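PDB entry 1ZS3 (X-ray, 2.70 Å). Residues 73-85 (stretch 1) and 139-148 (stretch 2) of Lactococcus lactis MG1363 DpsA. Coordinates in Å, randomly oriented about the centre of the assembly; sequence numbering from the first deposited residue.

Stretch 1 73-85: FKISDLLLDENEI
Stretch 2 (139-148) EEKFALAAGV

Antiparallel helices often pack by setting a branched side chain against a glycine, and this contact in DpsA is a compact example. Helix 73-81 and the helix beginning at 142 run at 166°, their axes 9.3 Å apart at closest approach. The register pairs Ile-75 with Gly-147, Leu-78 with Leu-144 (CA to CA 5.5 Å) and Glu-82 with Lys-141.

Leu-78 (chi1 m, chi2 t) points toward the partner helix. Its CD1 lies 3.9 Å from Gly-147 CA, and an ideal CB on Gly-147 would fall 2.4 Å from that methyl, a clash; its CD2 meets Ala-143 CB at 4.0 Å. Leu-144 leaves its helix sideways, but t, p torsions bring its end inward: CD1 reaches Leu-78 CB at 3.6 Å and Ile-75 CG2 at 4.1 Å, while CD2 meets Leu-79 CD2 at 3.9 Å. Ile-75 (m, t) extends CD1 to within 4.3 Å of Val-148 CG2.

No direct hydrogen bond crosses the contact. Past its helix, Glu-82, with chi1 -138° and chi2 119° between wells, instead uses water 1, which donates to Glu-82 OE2 (2.6 Å) and accepts from Leu-144 N (3.0 Å), bridging to the opening turn of the second helix. N-cap residue Lys-141 (m, t, t, p) turns NZ to Glu-139 OE2 in a 2.7 Å salt bridge.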

# COMPACT_ATOMS: atom_id res chain seq x y z
N PHE A 73 -21.06 16.49 -7.01
CA PHE A 73 -21.70 15.20 -6.69
C PHE A 73 -22.03 15.09 -5.18
O PHE A 73 -23.01 14.47 -4.80
CB PHE A 73 -20.83 14.01 -7.10
CG PHE A 73 -20.80 13.74 -8.58
CD1 PHE A 73 -19.66 14.06 -9.34
CD2 PHE A 73 -21.89 13.19 -9.23
CE1 PHE A 73 -19.63 13.82 -10.69
CE2 PHE A 73 -21.87 12.97 -10.62
CZ PHE A 73 -20.73 13.28 -11.34
N LYS A 74 -21.23 15.72 -4.33
CA LYS A 74 -21.38 15.46 -2.92
C LYS A 74 -22.66 16.16 -2.42
O LYS A 74 -23.43 15.59 -1.65
CB LYS A 74 -20.13 15.89 -2.14
CG LYS A 74 -20.07 15.38 -0.73
CD LYS A 74 -19.38 16.39 0.23
CE LYS A 74 -18.52 15.67 1.32
NZ LYS A 74 -18.41 16.49 2.59
N ILE A 75 -22.82 17.41 -2.85
CA ILE A 75 -23.94 18.25 -2.47
C ILE A 75 -25.25 17.87 -3.15
O ILE A 75 -26.32 17.99 -2.54
CB ILE A 75 -23.55 19.70 -2.70
CG1 ILE A 75 -22.30 20.01 -1.88
CG2 ILE A 75 -24.66 20.65 -2.22
CD1 ILE A 75 -21.96 21.43 -1.90
N SER A 76 -25.14 17.42 -4.39
CA SER A 76 -26.25 16.95 -5.15
C SER A 76 -26.81 15.81 -4.40
O SER A 76 -28.01 15.74 -4.18
CB SER A 76 -25.88 16.55 -6.58
OG SER A 76 -25.56 17.71 -7.33
N ASP A 77 -25.94 14.89 -4.03
CA ASP A 77 -26.34 13.70 -3.28
C ASP A 77 -26.96 14.09 -1.99
O ASP A 77 -27.92 13.44 -1.57
CB ASP A 77 -25.17 12.78 -3.01
CG ASP A 77 -24.88 11.91 -4.16
OD1 ASP A 77 -23.75 11.45 -4.32
OD2 ASP A 77 -25.74 11.62 -4.99
N LEU A 78 -26.42 15.13 -1.33
CA LEU A 78 -26.93 15.48 -0.03
C LEU A 78 -28.36 16.00 -0.23
O LEU A 78 -29.23 15.72 0.60
CB LEU A 78 -26.06 16.54 0.63
CG LEU A 78 -24.83 15.98 1.35
CD1 LEU A 78 -23.90 17.09 1.79
CD2 LEU A 78 -25.20 15.14 2.57
N LEU A 79 -28.56 16.74 -1.31
CA LEU A 79 -29.89 17.33 -1.66
C LEU A 79 -30.89 16.25 -2.02
O LEU A 79 -31.93 16.17 -1.42
CB LEU A 79 -29.74 18.33 -2.82
CG LEU A 79 -29.28 19.78 -2.48
CD1 LEU A 79 -28.80 20.49 -3.75
CD2 LEU A 79 -30.37 20.60 -1.81
N LEU A 80 -30.58 15.43 -3.00
CA LEU A 80 -31.45 14.30 -3.33
C LEU A 80 -31.80 13.45 -2.12
O LEU A 80 -32.78 12.73 -2.12
CB LEU A 80 -30.82 13.42 -4.43
CG LEU A 80 -31.23 13.78 -5.87
CD1 LEU A 80 -30.53 15.02 -6.33
CD2 LEU A 80 -30.97 12.67 -6.84
N ASP A 81 -30.94 13.47 -1.10
CA ASP A 81 -31.07 12.65 0.09
C ASP A 81 -32.15 13.27 0.91
O ASP A 81 -32.84 12.61 1.66
CB ASP A 81 -29.75 12.63 0.90
CG ASP A 81 -28.78 11.54 0.48
OD1 ASP A 81 -29.10 10.68 -0.37
OD2 ASP A 81 -27.65 11.48 1.00
N GLU A 82 -32.26 14.58 0.77
CA GLU A 82 -33.33 15.31 1.42
C GLU A 82 -34.43 15.68 0.43
O GLU A 82 -35.23 16.56 0.66
CB GLU A 82 -32.77 16.54 2.13
CG GLU A 82 -33.42 16.71 3.51
CD GLU A 82 -32.45 16.65 4.65
OE1 GLU A 82 -32.84 16.81 5.81
OE2 GLU A 82 -31.28 16.51 4.37
N ASN A 83 -34.52 14.94 -0.68
CA ASN A 83 -35.59 15.05 -1.67
C ASN A 83 -35.71 16.44 -2.30
O ASN A 83 -36.80 17.02 -2.34
CB ASN A 83 -36.93 14.57 -1.06
CG ASN A 83 -38.03 14.41 -2.09
OD1 ASN A 83 -39.18 14.67 -1.77
ND2 ASN A 83 -37.71 14.00 -3.32
N GLU A 84 -34.60 16.94 -2.82
CA GLU A 84 -34.64 18.14 -3.61
C GLU A 84 -34.19 17.72 -4.98
O GLU A 84 -33.94 16.52 -5.26
CB GLU A 84 -33.74 19.26 -3.05
CG GLU A 84 -34.21 19.90 -1.72
CD GLU A 84 -35.57 20.58 -1.83
OE1 GLU A 84 -35.77 21.42 -2.74
OE2 GLU A 84 -36.44 20.26 -0.99
N ILE A 85 -34.11 18.73 -5.82
CA ILE A 85 -33.86 18.63 -7.22
C ILE A 85 -32.70 19.53 -7.54
O ILE A 85 -32.38 20.49 -6.82
CB ILE A 85 -35.16 19.04 -8.00
CG1 ILE A 85 -35.78 17.80 -8.66
CG2 ILE A 85 -34.92 20.18 -9.00
CD1 ILE A 85 -36.55 16.86 -7.72
N GLU A 139 -33.91 25.22 7.79
CA GLU A 139 -34.73 24.12 7.27
C GLU A 139 -34.48 22.81 8.02
O GLU A 139 -35.17 21.83 7.75
CB GLU A 139 -34.51 23.97 5.75
CG GLU A 139 -35.26 25.06 4.97
CD GLU A 139 -35.02 25.05 3.48
OE1 GLU A 139 -35.04 26.18 2.94
OE2 GLU A 139 -34.85 23.97 2.83
N GLU A 140 -33.50 22.80 8.92
CA GLU A 140 -33.04 21.58 9.60
C GLU A 140 -32.69 20.45 8.61
O GLU A 140 -33.05 19.28 8.82
CB GLU A 140 -34.09 21.05 10.59
CG GLU A 140 -34.49 22.04 11.66
CD GLU A 140 -35.64 21.48 12.50
OE1 GLU A 140 -36.09 20.33 12.22
OE2 GLU A 140 -36.12 22.18 13.41
N LYS A 141 -31.99 20.81 7.55
CA LYS A 141 -31.34 19.84 6.72
C LYS A 141 -29.90 19.69 7.16
O LYS A 141 -29.00 20.11 6.47
CB LYS A 141 -31.44 20.30 5.28
CG LYS A 141 -32.89 20.38 4.78
CD LYS A 141 -32.98 20.51 3.25
CE LYS A 141 -34.43 20.35 2.73
NZ LYS A 141 -35.31 21.39 3.40
N PHE A 142 -29.67 19.04 8.30
CA PHE A 142 -28.38 19.18 9.00
C PHE A 142 -27.14 18.65 8.25
O PHE A 142 -26.07 19.25 8.33
CB PHE A 142 -28.38 18.50 10.35
CG PHE A 142 -29.62 18.67 11.13
CD1 PHE A 142 -30.57 17.64 11.17
CD2 PHE A 142 -29.84 19.80 11.88
CE1 PHE A 142 -31.69 17.75 11.92
CE2 PHE A 142 -30.98 19.91 12.63
CZ PHE A 142 -31.90 18.88 12.66
N ALA A 143 -27.26 17.49 7.61
CA ALA A 143 -26.14 16.89 6.88
C ALA A 143 -25.76 17.80 5.73
O ALA A 143 -24.59 18.04 5.49
CB ALA A 143 -26.47 15.49 6.38
N LEU A 144 -26.74 18.31 5.02
CA LEU A 144 -26.51 19.23 3.93
C LEU A 144 -25.76 20.45 4.44
O LEU A 144 -24.85 20.93 3.82
CB LEU A 144 -27.83 19.67 3.34
CG LEU A 144 -27.78 20.63 2.14
CD1 LEU A 144 -27.19 19.97 0.95
CD2 LEU A 144 -29.17 21.12 1.83
N ALA A 145 -26.19 20.96 5.59
CA ALA A 145 -25.60 22.15 6.13
C ALA A 145 -24.10 21.90 6.31
O ALA A 145 -23.29 22.75 5.93
CB ALA A 145 -26.27 22.55 7.45
N ALA A 146 -23.74 20.74 6.86
CA ALA A 146 -22.36 20.36 7.10
C ALA A 146 -21.53 20.30 5.81
O ALA A 146 -20.41 20.82 5.76
CB ALA A 146 -22.32 19.03 7.80
N GLY A 147 -22.07 19.65 4.77
CA GLY A 147 -21.44 19.60 3.46
C GLY A 147 -21.17 21.00 2.90
O GLY A 147 -20.13 21.25 2.34
N VAL A 148 -22.09 21.92 3.08
CA VAL A 148 -21.95 23.24 2.48
C VAL A 148 -20.96 24.08 3.28
O VAL A 148 -20.34 24.98 2.73
CB VAL A 148 -23.32 23.93 2.39
CG1 VAL A 148 -23.19 25.41 2.08
CG2 VAL A 148 -24.14 23.32 1.33
O HOH W 1 -29.29 16.95 5.98